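Local coordinates for Lmo0794 protein (Listeria monocytogenes, PDB 3EW7) that is of unknown function but probably binds NAD or NADP through a Rossmann-type domain and may act as an oxidoreductase, at residues A[27-32]-A[44-49]. The protein carries 3 engineered substitutions. Residues are numbered along the deposited sequence; the frame is centred on the assembly and turned at random.
Sequences VTAIVR and INILQK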
loop_
_atom_site.group_PDB
_atom_site.type_symbol
_atom_site.label_atom_id
_atom_site.label_comp_id
_atom_site.label_asym_id
_atom_site.label_seq_id
_atom_site.Cartn_x
_atom_site.Cartn_y
_atom_site.Cartn_z
ATOM N N VAL A 27 -1.352 -12.253 -6.436
ATOM C CA VAL A 27 -1.202 -11.454 -5.236
ATOM C C VAL A 27 -0.307 -12.076 -4.181
ATOM O O VAL A 27 -0.420 -13.265 -3.891
ATOM C CB VAL A 27 -2.586 -11.202 -4.596
ATOM C CG1 VAL A 27 -2.433 -10.521 -3.254
ATOM C CG2 VAL A 27 -3.441 -10.363 -5.518
ATOM N N THR A 28 0.591 -11.272 -3.617
ATOM C CA THR A 28 1.458 -11.741 -2.541
ATOM C C THR A 28 1.113 -10.930 -1.302
ATOM O O THR A 28 1.128 -9.698 -1.333
ATOM C CB THR A 28 2.959 -11.541 -2.832
ATOM O OG1 THR A 28 3.400 -12.523 -3.775
ATOM C CG2 THR A 28 3.777 -11.696 -1.552
ATOM N N ALA A 29 0.777 -11.625 -0.220
ATOM C CA ALA A 29 0.446 -10.962 1.029
ATOM C C ALA A 29 1.738 -10.820 1.829
ATOM O O ALA A 29 2.395 -11.811 2.145
ATOM C CB ALA A 29 -0.576 -11.776 1.810
ATOM N N ILE A 30 2.110 -9.580 2.128
ATOM C CA ILE A 30 3.312 -9.298 2.890
ATOM C C ILE A 30 2.834 -8.874 4.270
ATOM O O ILE A 30 2.196 -7.827 4.427
ATOM C CB ILE A 30 4.115 -8.186 2.211
ATOM C CG1 ILE A 30 4.498 -8.638 0.799
ATOM C CG2 ILE A 30 5.356 -7.856 3.021
ATOM C CD1 ILE A 30 5.159 -7.574 -0.036
ATOM N N VAL A 31 3.140 -9.705 5.267
ATOM C CA VAL A 31 2.696 -9.474 6.638
ATOM C C VAL A 31 3.665 -9.903 7.738
ATOM O O VAL A 31 4.613 -10.654 7.496
ATOM C CB VAL A 31 1.384 -10.208 6.878
ATOM C CG1 VAL A 31 0.281 -9.573 6.039
ATOM C CG2 VAL A 31 1.558 -11.685 6.519
ATOM N N ARG A 32 3.398 -9.425 8.954
ATOM C CA ARG A 32 4.218 -9.740 10.114
ATOM C C ARG A 32 3.938 -11.154 10.605
ATOM O O ARG A 32 4.859 -11.900 10.914
ATOM C CB ARG A 32 3.955 -8.735 11.236
ATOM C CG ARG A 32 4.314 -7.297 10.875
ATOM C CD ARG A 32 4.411 -6.417 12.115
ATOM N NE ARG A 32 5.215 -7.076 13.137
ATOM C CZ ARG A 32 4.721 -7.541 14.278
ATOM N NH1 ARG A 32 3.431 -7.402 14.545
ATOM N NH2 ARG A 32 5.507 -8.183 15.132
ATOM N N ILE A 44 -3.174 -17.710 -2.269
ATOM C CA ILE A 44 -2.290 -16.600 -2.609
ATOM C C ILE A 44 -0.904 -16.707 -1.968
ATOM O O ILE A 44 -0.751 -17.272 -0.890
ATOM C CB ILE A 44 -2.966 -15.236 -2.241
ATOM C CG1 ILE A 44 -2.163 -14.480 -1.181
ATOM C CG2 ILE A 44 -4.387 -15.488 -1.735
ATOM C CD1 ILE A 44 -2.319 -15.010 0.224
ATOM N N ASN A 45 0.101 -16.165 -2.650
ATOM C CA ASN A 45 1.480 -16.194 -2.168
ATOM C C ASN A 45 1.652 -15.386 -0.868
ATOM O O ASN A 45 1.022 -14.343 -0.678
ATOM C CB ASN A 45 2.404 -15.634 -3.245
ATOM C CG ASN A 45 3.784 -16.234 -3.192
ATOM O OD1 ASN A 45 4.308 -16.515 -2.116
ATOM N ND2 ASN A 45 4.389 -16.426 -4.358
ATOM N N ILE A 46 2.512 -15.865 0.028
ATOM C CA ILE A 46 2.741 -15.188 1.304
ATOM C C ILE A 46 4.211 -14.981 1.652
ATOM O O ILE A 46 5.001 -15.918 1.634
ATOM C CB ILE A 46 2.113 -15.973 2.485
ATOM C CG1 ILE A 46 0.594 -15.869 2.452
ATOM C CG2 ILE A 46 2.614 -15.421 3.805
ATOM C CD1 ILE A 46 -0.085 -16.675 3.548
ATOM N N LEU A 47 4.573 -13.745 1.970
ATOM C CA LEU A 47 5.933 -13.435 2.390
ATOM C C LEU A 47 5.757 -12.876 3.790
ATOM O O LEU A 47 5.238 -11.774 3.958
ATOM C CB LEU A 47 6.569 -12.367 1.503
ATOM C CG LEU A 47 7.984 -11.988 1.947
ATOM C CD1 LEU A 47 8.970 -13.013 1.431
ATOM C CD2 LEU A 47 8.343 -10.621 1.417
ATOM N N GLN A 48 6.153 -13.643 4.799
ATOM C CA GLN A 48 6.017 -13.171 6.170
ATOM C C GLN A 48 7.218 -12.325 6.523
ATOM O O GLN A 48 8.283 -12.852 6.836
ATOM C CB GLN A 48 5.919 -14.332 7.153
ATOM C CG GLN A 48 5.761 -13.861 8.592
ATOM C CD GLN A 48 5.265 -14.956 9.516
ATOM O OE1 GLN A 48 6.046 -15.595 10.224
ATOM N NE2 GLN A 48 3.956 -15.187 9.506
ATOM N N LYS A 49 7.042 -11.011 6.472
ATOM C CA LYS A 49 8.132 -10.097 6.775
ATOM C C LYS A 49 7.577 -8.740 7.178
ATOM O O LYS A 49 6.645 -8.235 6.561
ATOM C CB LYS A 49 9.025 -9.950 5.542
ATOM C CG LYS A 49 10.502 -10.166 5.793
ATOM C CD LYS A 49 11.192 -10.597 4.502
ATOM C CE LYS A 49 12.652 -10.985 4.710
ATOM N NZ LYS A 49 13.570 -9.811 4.767
#
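Thr-28 and Asn-45 lie side by side on one face of a parallel strand pair, pointing the same way. OG1 of Thr-28 faces CB of Asn-45 at 3.3 Å, but its hydrogen bond goes to Gln-62 OE1. With OG1 anti to its own carbonyl carbon (chi1 -76°), CG2 of Thr-28 falls anti to the backbone N and runs forward along the strand, 4.2 Å from Leu-47 CB. The same face continues with Ile-30 beside Leu-47, where CG1 of Ile-30 packs against the CB of Leu-47 at 4.3 Å. On the reverse face the small Ala-29 is met by two isoleucines: CD1 of Ile-44 reaches its CB at 4.0 Å, and CG1 of Ile-46 comes alongside. Ile-37 of helix 35-40 touches both Ala-29 and Ile-46, covering this apolar patch. That helix lies in the crossover connection of the beta-alpha-beta unit that carries the chain from strand 26-31 to strand 45-48, the outermost strand at this edge of the Rossmann-type sheet; on its other flank, strand 26-31 pairs with strand 2-6. Between the two segments the backbone ladder runs through Ala-29, whose N donates to Asn-45 O and whose O accepts from Leu-47 N at 2.9 Å. Leu-47 O then takes the N-H of Val-31. The bonds at both ends of the ladder are weak because they are bent: Asn-45 N to Val-27 O (126°) and Lys-49 N to Val-31 O (122°). Beyond Val-31, the methylene CG of Gln-48 lies against the carbonyl of Arg-32, where strand 26-31 has given way to loop.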